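Side-chain contacts in type III effector (Vibrio parahaemolyticus, PDB 2QHQ), which is of unknown biochemical function but belongs to the HopJ family of type III effectors, proteins that bacteria probably deliver into host cells: residues B[15-20]-B[30-35]; B[39-44]-B[67-72]; B[79-82]-B[87-90]. One frame throughout, in Å; residues are numbered along the deposited sequence.

Interaction 1 of 3, residues B[15-20]-B[30-35]; sequences QQFLDA and FETTMA
Phe17 of helix 14-23 pushes the outer edge of its ring between Thr32 and Thr33 on the first turns of helix 30-40. All of the direct contact runs through this one aromatic side chain, which starts toward the partner helix and, with CG anti to the backbone N (chi1 174°), reaches it at a slant. Two threonine atoms receive it, both lying near the ring plane and not over a face. The methyl CG2 of Thr32 sits 3.7 Å from Phe17 CE1 and equally close to CD1, while the hydroxyl OG1 of Thr33 comes to 3.5 Å from Phe17 CZ. Thr33 CA also lies 3.9 Å from Phe17 CE1, so backbone takes part. This inner half is buried, and Ile28 of the preceding loop touches both Phe17 and Thr33. The Thr32 side is looser: that residue is exposed and offers a single methyl to the rim of the ring. On the solvent side of helix 14-23, Gln15 NE2 bonds Asp19 OD1 one turn on at 2.9 Å; the acceptor lies in the amide plane, yet the donor stands 44° out of the carboxylate plane. Thr33 OG1 bonds the carbonyl O of Cys83, so the buried hydroxyl is satisfied by a third part of the chain. The chemistry thus implies a helical hairpin held here by van der Waals contact of a ring edge with a methyl and a hydroxyl oxygen, with no hydrogen bond between the helices.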
loop_
_atom_site.group_PDB
_atom_site.type_symbol
_atom_site.label_atom_id
_atom_site.label_comp_id
_atom_site.label_asym_id
_atom_site.label_seq_id
_atom_site.Cartn_x
_atom_site.Cartn_y
_atom_site.Cartn_z
ATOM N N GLN B 15 10.050 -10.743 -6.320
ATOM C CA GLN B 15 9.831 -10.006 -7.570
ATOM C C GLN B 15 9.066 -10.840 -8.602
ATOM O O GLN B 15 8.123 -10.331 -9.236
ATOM C CB GLN B 15 11.148 -9.482 -8.168
ATOM C CG GLN B 15 10.931 -8.533 -9.371
ATOM C CD GLN B 15 10.176 -7.272 -8.973
ATOM O OE1 GLN B 15 10.578 -6.569 -8.041
ATOM N NE2 GLN B 15 9.072 -6.988 -9.662
ATOM N N GLN B 16 9.479 -12.101 -8.787
ATOM C CA GLN B 16 8.821 -12.968 -9.768
ATOM C C GLN B 16 7.358 -13.173 -9.397
ATOM O O GLN B 16 6.485 -13.178 -10.264
ATOM C CB GLN B 16 9.520 -14.326 -9.881
ATOM C CG GLN B 16 8.927 -15.226 -10.963
ATOM C CD GLN B 16 9.012 -14.622 -12.353
ATOM O OE1 GLN B 16 9.942 -13.880 -12.669
ATOM N NE2 GLN B 16 8.028 -14.935 -13.196
ATOM N N PHE B 17 7.094 -13.341 -8.106
ATOM C CA PHE B 17 5.705 -13.503 -7.672
ATOM C C PHE B 17 4.858 -12.291 -8.081
ATOM O O PHE B 17 3.773 -12.444 -8.649
ATOM C CB PHE B 17 5.591 -13.724 -6.165
ATOM C CG PHE B 17 4.175 -13.745 -5.687
ATOM C CD1 PHE B 17 3.401 -14.904 -5.805
ATOM C CD2 PHE B 17 3.598 -12.598 -5.161
ATOM C CE1 PHE B 17 2.068 -14.913 -5.378
ATOM C CE2 PHE B 17 2.264 -12.598 -4.723
ATOM C CZ PHE B 17 1.505 -13.759 -4.829
ATOM N N LEU B 18 5.376 -11.091 -7.800
ATOM C CA LEU B 18 4.668 -9.832 -8.098
ATOM C C LEU B 18 4.484 -9.681 -9.617
ATOM O O LEU B 18 3.430 -9.242 -10.085
ATOM C CB LEU B 18 5.433 -8.631 -7.507
ATOM C CG LEU B 18 5.459 -8.566 -5.965
ATOM C CD1 LEU B 18 6.344 -7.429 -5.465
ATOM C CD2 LEU B 18 4.045 -8.413 -5.387
ATOM N N ASP B 19 5.505 -10.066 -10.385
ATOM C CA ASP B 19 5.431 -10.005 -11.849
ATOM C C ASP B 19 4.361 -10.960 -12.385
ATOM O O ASP B 19 3.586 -10.606 -13.296
ATOM C CB ASP B 19 6.804 -10.327 -12.466
ATOM C CG ASP B 19 7.824 -9.216 -12.262
ATOM O OD1 ASP B 19 7.450 -8.086 -11.855
ATOM O OD2 ASP B 19 9.010 -9.463 -12.563
ATOM N N ALA B 20 4.320 -12.161 -11.811
ATOM C CA ALA B 20 3.345 -13.164 -12.187
ATOM C C ALA B 20 1.936 -12.698 -11.840
ATOM O O ALA B 20 1.014 -12.821 -12.644
ATOM C CB ALA B 20 3.662 -14.484 -11.510
ATOM N N PHE B 30 -3.580 -19.442 -3.481
ATOM C CA PHE B 30 -3.421 -18.992 -2.097
ATOM C C PHE B 30 -2.120 -19.531 -1.484
ATOM O O PHE B 30 -1.431 -18.815 -0.759
ATOM C CB PHE B 30 -4.632 -19.436 -1.263
ATOM C CG PHE B 30 -4.474 -19.177 0.209
ATOM C CD1 PHE B 30 -4.722 -17.909 0.747
ATOM C CD2 PHE B 30 -4.056 -20.205 1.051
ATOM C CE1 PHE B 30 -4.573 -17.676 2.114
ATOM C CE2 PHE B 30 -3.883 -19.982 2.410
ATOM C CZ PHE B 30 -4.134 -18.732 2.941
ATOM N N GLU B 31 -1.802 -20.798 -1.759
ATOM C CA GLU B 31 -0.602 -21.429 -1.186
ATOM C C GLU B 31 0.687 -20.791 -1.709
ATOM O O GLU B 31 1.711 -20.773 -1.016
ATOM C CB GLU B 31 -0.599 -22.938 -1.467
ATOM C CG GLU B 31 -1.793 -23.688 -0.886
ATOM C CD GLU B 31 -3.097 -23.515 -1.682
ATOM O OE1 GLU B 31 -3.068 -23.104 -2.867
ATOM O OE2 GLU B 31 -4.161 -23.784 -1.106
ATOM N N THR B 32 0.625 -20.272 -2.934
ATOM C CA THR B 32 1.749 -19.519 -3.498
ATOM C C THR B 32 1.960 -18.195 -2.787
ATOM O O THR B 32 3.084 -17.876 -2.369
ATOM C CB THR B 32 1.557 -19.322 -5.004
ATOM O OG1 THR B 32 1.485 -20.624 -5.610
ATOM C CG2 THR B 32 2.721 -18.530 -5.613
ATOM N N THR B 33 0.875 -17.439 -2.624
ATOM C CA THR B 33 0.926 -16.198 -1.860
ATOM C C THR B 33 1.506 -16.428 -0.457
ATOM O O THR B 33 2.367 -15.681 0.001
ATOM C CB THR B 33 -0.499 -15.641 -1.713
ATOM O OG1 THR B 33 -1.049 -15.431 -3.031
ATOM C CG2 THR B 33 -0.479 -14.307 -0.907
HETATM N N MSE B 34 1.002 -17.450 0.223
HETATM C CA MSE B 34 1.445 -17.759 1.582
HETATM C C MSE B 34 2.928 -18.100 1.647
HETATM O O MSE B 34 3.628 -17.630 2.554
HETATM C CB MSE B 34 0.625 -18.900 2.157
HETATM C CG MSE B 34 -0.723 -18.503 2.635
HETATM SE SE MSE B 34 -0.710 -17.090 4.037
HETATM C CE MSE B 34 -1.471 -15.764 2.921
ATOM N N ALA B 35 3.405 -18.917 0.708
ATOM C CA ALA B 35 4.830 -19.262 0.642
ATOM C C ALA B 35 5.682 -18.025 0.490
ATOM O O ALA B 35 6.698 -17.877 1.166
ATOM C CB ALA B 35 5.111 -20.240 -0.498
#

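Interaction 2 of 3, residues B[39-44]-B[67-72]; sequences DNYDFT and FAFGLL
Tyr41 meets Phe69 and Leu72 where the chain turns from helix 30-40 into the short strand 42-43, a helix-to-strand junction packed against helix 67-72. Followed in order, the first segment begins with Asp39 and Asn40, the last helical residues. Asp39 accepts hydrogen bonds from the backbone N of Ala5 and Met12; Asn40 ND2 bonds the carbonyl O of Met12 and, within its own helix, that of Val36. Tyr41 is the first residue to leave helical backbone angles, and its side chain sets out toward helix 67-72. CG is anti to the carbonyl carbon (chi1 -58°), and the ring runs on between two apolar partners. Its atom CE2 meets the edge of the Phe69 ring, with Tyr41 CE2 3.6 Å from Phe69 CD1 and lying in the plane of the phenylalanine ring. The two rings meet obliquely, their planes at 86° and their centroids 5.9 Å apart. The other ortho-to-hydroxyl carbon, Tyr41 CE1, lies 3.7 Å from Leu72 CD1, and these two side chains run past each other in opposite directions. Beyond Tyr41, the backbone of Asp42 bonds Thr123 of the antiparallel strand 122-123, whose Leu122 touches both Tyr41 and Leu72, and Thr44 bonds Ala121 just before that strand. To return to Tyr41, its hydroxyl is hydrogen-bonded to Asn73 ND2, which also bonds the carbonyl O of Phe69, while Tyr41 OH itself lies 3.9 Å from Phe69 CE1.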
loop_
_atom_site.group_PDB
_atom_site.type_symbol
_atom_site.label_atom_id
_atom_site.label_comp_id
_atom_site.label_asym_id
_atom_site.label_seq_id
_atom_site.Cartn_x
_atom_site.Cartn_y
_atom_site.Cartn_z
ATOM N N ASP B 39 8.177 -16.684 3.393
ATOM C CA ASP B 39 9.602 -16.654 3.072
ATOM C C ASP B 39 10.213 -15.258 3.148
ATOM O O ASP B 39 11.405 -15.128 3.403
ATOM C CB ASP B 39 9.872 -17.229 1.676
ATOM C CG ASP B 39 9.759 -18.735 1.623
ATOM O OD1 ASP B 39 9.473 -19.358 2.671
ATOM O OD2 ASP B 39 9.957 -19.292 0.517
ATOM N N ASN B 40 9.414 -14.222 2.896
ATOM C CA ASN B 40 9.990 -12.885 2.708
ATOM C C ASN B 40 9.740 -11.897 3.822
ATOM O O ASN B 40 10.329 -10.795 3.822
ATOM C CB ASN B 40 9.510 -12.295 1.390
ATOM C CG ASN B 40 10.197 -12.915 0.218
ATOM O OD1 ASN B 40 11.332 -12.554 -0.115
ATOM N ND2 ASN B 40 9.527 -13.879 -0.413
ATOM N N TYR B 41 8.875 -12.276 4.765
ATOM C CA TYR B 41 8.493 -11.355 5.842
ATOM C C TYR B 41 8.440 -12.017 7.192
ATOM O O TYR B 41 8.162 -13.220 7.299
ATOM C CB TYR B 41 7.113 -10.711 5.587
ATOM C CG TYR B 41 7.049 -9.960 4.285
ATOM C CD1 TYR B 41 7.446 -8.624 4.204
ATOM C CD2 TYR B 41 6.630 -10.607 3.120
ATOM C CE1 TYR B 41 7.414 -7.950 2.980
ATOM C CE2 TYR B 41 6.613 -9.960 1.897
ATOM C CZ TYR B 41 6.999 -8.628 1.837
ATOM O OH TYR B 41 6.970 -7.994 0.618
ATOM N N ASP B 42 8.651 -11.202 8.217
ATOM C CA ASP B 42 8.331 -11.595 9.578
ATOM C C ASP B 42 6.957 -11.039 9.920
ATOM O O ASP B 42 6.699 -9.853 9.733
ATOM C CB ASP B 42 9.377 -11.058 10.536
ATOM C CG ASP B 42 10.699 -11.810 10.432
ATOM O OD1 ASP B 42 10.666 -13.066 10.463
ATOM O OD2 ASP B 42 11.750 -11.135 10.363
ATOM N N PHE B 43 6.082 -11.901 10.419
ATOM C CA PHE B 43 4.708 -11.480 10.711
ATOM C C PHE B 43 4.511 -11.235 12.190
ATOM O O PHE B 43 4.935 -12.052 13.031
ATOM C CB PHE B 43 3.717 -12.568 10.251
ATOM C CG PHE B 43 2.298 -12.363 10.755
ATOM C CD1 PHE B 43 1.480 -11.377 10.189
ATOM C CD2 PHE B 43 1.781 -13.174 11.774
ATOM C CE1 PHE B 43 0.166 -11.200 10.632
ATOM C CE2 PHE B 43 0.469 -12.989 12.231
ATOM C CZ PHE B 43 -0.334 -11.999 11.655
ATOM N N THR B 44 3.823 -10.141 12.506
ATOM C CA THR B 44 3.324 -9.934 13.847
ATOM C C THR B 44 1.850 -9.539 13.783
ATOM O O THR B 44 1.438 -8.760 12.899
ATOM C CB THR B 44 4.158 -8.906 14.628
ATOM O OG1 THR B 44 4.236 -7.702 13.888
ATOM C CG2 THR B 44 5.585 -9.397 14.846
ATOM N N PHE B 67 -3.551 -8.514 3.374
ATOM C CA PHE B 67 -3.720 -7.062 3.278
ATOM C C PHE B 67 -2.451 -6.291 3.637
ATOM O O PHE B 67 -2.158 -5.268 3.004
ATOM C CB PHE B 67 -4.924 -6.575 4.081
ATOM C CG PHE B 67 -6.208 -7.097 3.559
ATOM C CD1 PHE B 67 -6.621 -6.748 2.274
ATOM C CD2 PHE B 67 -7.011 -7.935 4.333
ATOM C CE1 PHE B 67 -7.813 -7.237 1.749
ATOM C CE2 PHE B 67 -8.230 -8.445 3.803
ATOM C CZ PHE B 67 -8.614 -8.099 2.524
ATOM N N ALA B 68 -1.701 -6.769 4.635
ATOM C CA ALA B 68 -0.442 -6.099 4.971
ATOM C C ALA B 68 0.541 -6.177 3.780
ATOM O O ALA B 68 1.222 -5.200 3.452
ATOM C CB ALA B 68 0.160 -6.706 6.226
ATOM N N PHE B 69 0.553 -7.333 3.127
ATOM C CA PHE B 69 1.382 -7.595 1.946
ATOM C C PHE B 69 0.951 -6.692 0.789
ATOM O O PHE B 69 1.798 -6.134 0.071
ATOM C CB PHE B 69 1.276 -9.093 1.609
ATOM C CG PHE B 69 1.983 -9.500 0.344
ATOM C CD1 PHE B 69 3.351 -9.747 0.357
ATOM C CD2 PHE B 69 1.276 -9.654 -0.847
ATOM C CE1 PHE B 69 4.018 -10.152 -0.814
ATOM C CE2 PHE B 69 1.929 -10.071 -2.039
ATOM C CZ PHE B 69 3.303 -10.325 -2.008
ATOM N N GLY B 70 -0.366 -6.544 0.616
ATOM C CA GLY B 70 -0.913 -5.678 -0.439
ATOM C C GLY B 70 -0.528 -4.227 -0.222
ATOM O O GLY B 70 -0.256 -3.486 -1.190
ATOM N N LEU B 71 -0.489 -3.807 1.049
ATOM C CA LEU B 71 -0.053 -2.452 1.363
ATOM C C LEU B 71 1.437 -2.241 1.104
ATOM O O LEU B 71 1.809 -1.244 0.480
ATOM C CB LEU B 71 -0.397 -2.055 2.800
ATOM C CG LEU B 71 -1.852 -1.673 3.041
ATOM C CD1 LEU B 71 -2.063 -1.486 4.544
ATOM C CD2 LEU B 71 -2.195 -0.388 2.233
ATOM N N LEU B 72 2.284 -3.154 1.578
ATOM C CA LEU B 72 3.728 -2.985 1.378
ATOM C C LEU B 72 4.092 -2.963 -0.108
ATOM O O LEU B 72 4.983 -2.230 -0.512
ATOM C CB LEU B 72 4.526 -4.060 2.117
ATOM C CG LEU B 72 4.533 -3.986 3.662
ATOM C CD1 LEU B 72 5.412 -5.118 4.213
ATOM C CD2 LEU B 72 5.071 -2.644 4.115
#

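Interaction 3 of 3, residues B[79-82]-B[87-90]; sequences ATLA and FYRE
A CH-pi contact between Leu81 and Tyr88 joins two successive short helices, 79-83 and 86-92, across the tight bend that separates them. The evidence is the position of Leu81 CB: it lies 3.7 Å from the centroid of the tyrosine ring and only 6° off the ring normal, squarely over the middle of one face. The leucine branches spread across the same ring, CD2 lying 3.9 Å from Tyr88 CD1 and CD1 reaching the phenol end, 3.8 Å from Tyr88 OH. Tyr88 has CG anti to its own N (chi1 172°), which swings the ring back over the preceding helix. Its base is close to the backbone too, with Tyr88 CB 3.4 Å from Leu81 O. The arrangement is two consecutive short helices joined by a brief linker, the second containing a wider pi-type turn at 87-90. Leu81 also packs on Ile104, Phe107 and Met108 of helix 102-110, which places it in the buried interior, whereas Tyr88 is partly exposed. On the polar side a water spans the bend: it lies 2.8 Å from Ala82 O, to which it can donate, though other acceptors compete for its protons, and it accepts from Arg89 NE at 2.8 Å, lying in the guanidinium plane at its edge. A second nitrogen of the same group, Arg89 NH2, bonds the carbonyl O of Ile28, so the guanidinium is held from two directions.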
loop_
_atom_site.group_PDB
_atom_site.type_symbol
_atom_site.label_atom_id
_atom_site.label_comp_id
_atom_site.label_asym_id
_atom_site.label_seq_id
_atom_site.Cartn_x
_atom_site.Cartn_y
_atom_site.Cartn_z
ATOM N N ALA B 79 -5.629 -7.089 -7.670
ATOM C CA ALA B 79 -4.441 -7.905 -7.396
ATOM C C ALA B 79 -4.456 -8.478 -5.975
ATOM O O ALA B 79 -4.002 -9.597 -5.735
ATOM C CB ALA B 79 -3.159 -7.108 -7.622
ATOM N N THR B 80 -4.934 -7.680 -5.026
ATOM C CA THR B 80 -5.014 -8.119 -3.623
ATOM C C THR B 80 -6.035 -9.250 -3.482
ATOM O O THR B 80 -5.757 -10.286 -2.870
ATOM C CB THR B 80 -5.355 -6.927 -2.717
ATOM O OG1 THR B 80 -4.369 -5.896 -2.921
ATOM C CG2 THR B 80 -5.350 -7.356 -1.235
ATOM N N LEU B 81 -7.199 -9.092 -4.106
ATOM C CA LEU B 81 -8.171 -10.194 -4.122
ATOM C C LEU B 81 -7.598 -11.461 -4.751
ATOM O O LEU B 81 -7.790 -12.551 -4.223
ATOM C CB LEU B 81 -9.460 -9.779 -4.828
ATOM C CG LEU B 81 -10.330 -8.774 -4.085
ATOM C CD1 LEU B 81 -11.299 -8.154 -5.105
ATOM C CD2 LEU B 81 -11.105 -9.471 -2.959
ATOM N N ALA B 82 -6.849 -11.300 -5.844
ATOM C CA ALA B 82 -6.244 -12.446 -6.527
ATOM C C ALA B 82 -5.266 -13.238 -5.643
ATOM O O ALA B 82 -5.104 -14.457 -5.831
ATOM C CB ALA B 82 -5.561 -12.001 -7.812
ATOM N N PHE B 87 -9.830 -19.128 -2.577
ATOM C CA PHE B 87 -10.769 -18.569 -1.587
ATOM C C PHE B 87 -11.600 -17.452 -2.209
ATOM O O PHE B 87 -12.800 -17.325 -1.925
ATOM C CB PHE B 87 -10.064 -18.017 -0.330
ATOM C CG PHE B 87 -9.415 -19.064 0.533
ATOM C CD1 PHE B 87 -10.077 -20.233 0.874
ATOM C CD2 PHE B 87 -8.151 -18.833 1.063
ATOM C CE1 PHE B 87 -9.476 -21.170 1.724
ATOM C CE2 PHE B 87 -7.535 -19.764 1.898
ATOM C CZ PHE B 87 -8.189 -20.934 2.224
ATOM N N TYR B 88 -10.950 -16.639 -3.045
ATOM C CA TYR B 88 -11.630 -15.599 -3.800
ATOM C C TYR B 88 -12.292 -16.174 -5.044
ATOM O O TYR B 88 -13.488 -16.022 -5.244
ATOM C CB TYR B 88 -10.630 -14.506 -4.198
ATOM C CG TYR B 88 -11.180 -13.462 -5.152
ATOM C CD1 TYR B 88 -12.273 -12.678 -4.802
ATOM C CD2 TYR B 88 -10.572 -13.235 -6.394
ATOM C CE1 TYR B 88 -12.761 -11.692 -5.677
ATOM C CE2 TYR B 88 -11.062 -12.263 -7.269
ATOM C CZ TYR B 88 -12.151 -11.507 -6.894
ATOM O OH TYR B 88 -12.633 -10.537 -7.754
ATOM N N ARG B 89 -11.518 -16.858 -5.886
ATOM C CA ARG B 89 -12.024 -17.244 -7.194
ATOM C C ARG B 89 -13.117 -18.317 -7.157
ATOM O O ARG B 89 -13.968 -18.338 -8.058
ATOM C CB ARG B 89 -10.877 -17.735 -8.090
ATOM C CG ARG B 89 -10.060 -16.602 -8.653
ATOM C CD ARG B 89 -8.990 -17.100 -9.601
ATOM N NE ARG B 89 -7.818 -17.629 -8.902
ATOM C CZ ARG B 89 -7.535 -18.923 -8.763
ATOM N NH1 ARG B 89 -8.340 -19.862 -9.249
ATOM N NH2 ARG B 89 -6.435 -19.279 -8.128
ATOM N N GLU B 90 -13.073 -19.195 -6.158
ATOM C CA GLU B 90 -14.054 -20.290 -6.011
ATOM C C GLU B 90 -15.015 -20.029 -4.873
ATOM O O GLU B 90 -16.214 -19.859 -5.102
ATOM C CB GLU B 90 -13.375 -21.651 -5.764
ATOM C CG GLU B 90 -12.603 -22.186 -6.938
ATOM C CD GLU B 90 -11.904 -23.529 -6.671
ATOM O OE1 GLU B 90 -11.979 -24.120 -5.550
ATOM O OE2 GLU B 90 -11.257 -24.001 -7.616
HETATM O O HOH W 1 -6.406 -15.344 -8.159
#

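Overall arrangement
Along the chain the three contacts come in series, and all lie within the HopJ homology region. Interactions 1 and 2 share helix 30-40, near its beginning and at its end; their centres are about 12 Å apart, and Phe17 CE2 packs 3.7 Å from Phe69 CZ. Interaction 3 follows on helices 79-83 and 86-92, its centre about 13 Å from that of interaction 1, where Phe30 meets Phe87 edge-to-face. The centres of interactions 2 and 3 are about 17 Å apart, on opposite sides of the chain's centre, yet Phe67 touches Thr80. Phenylalanine side chains take part in each of these links, joining the contacts into one continuous packed region; segments 15-20 and 67-72 also touch the second subunit.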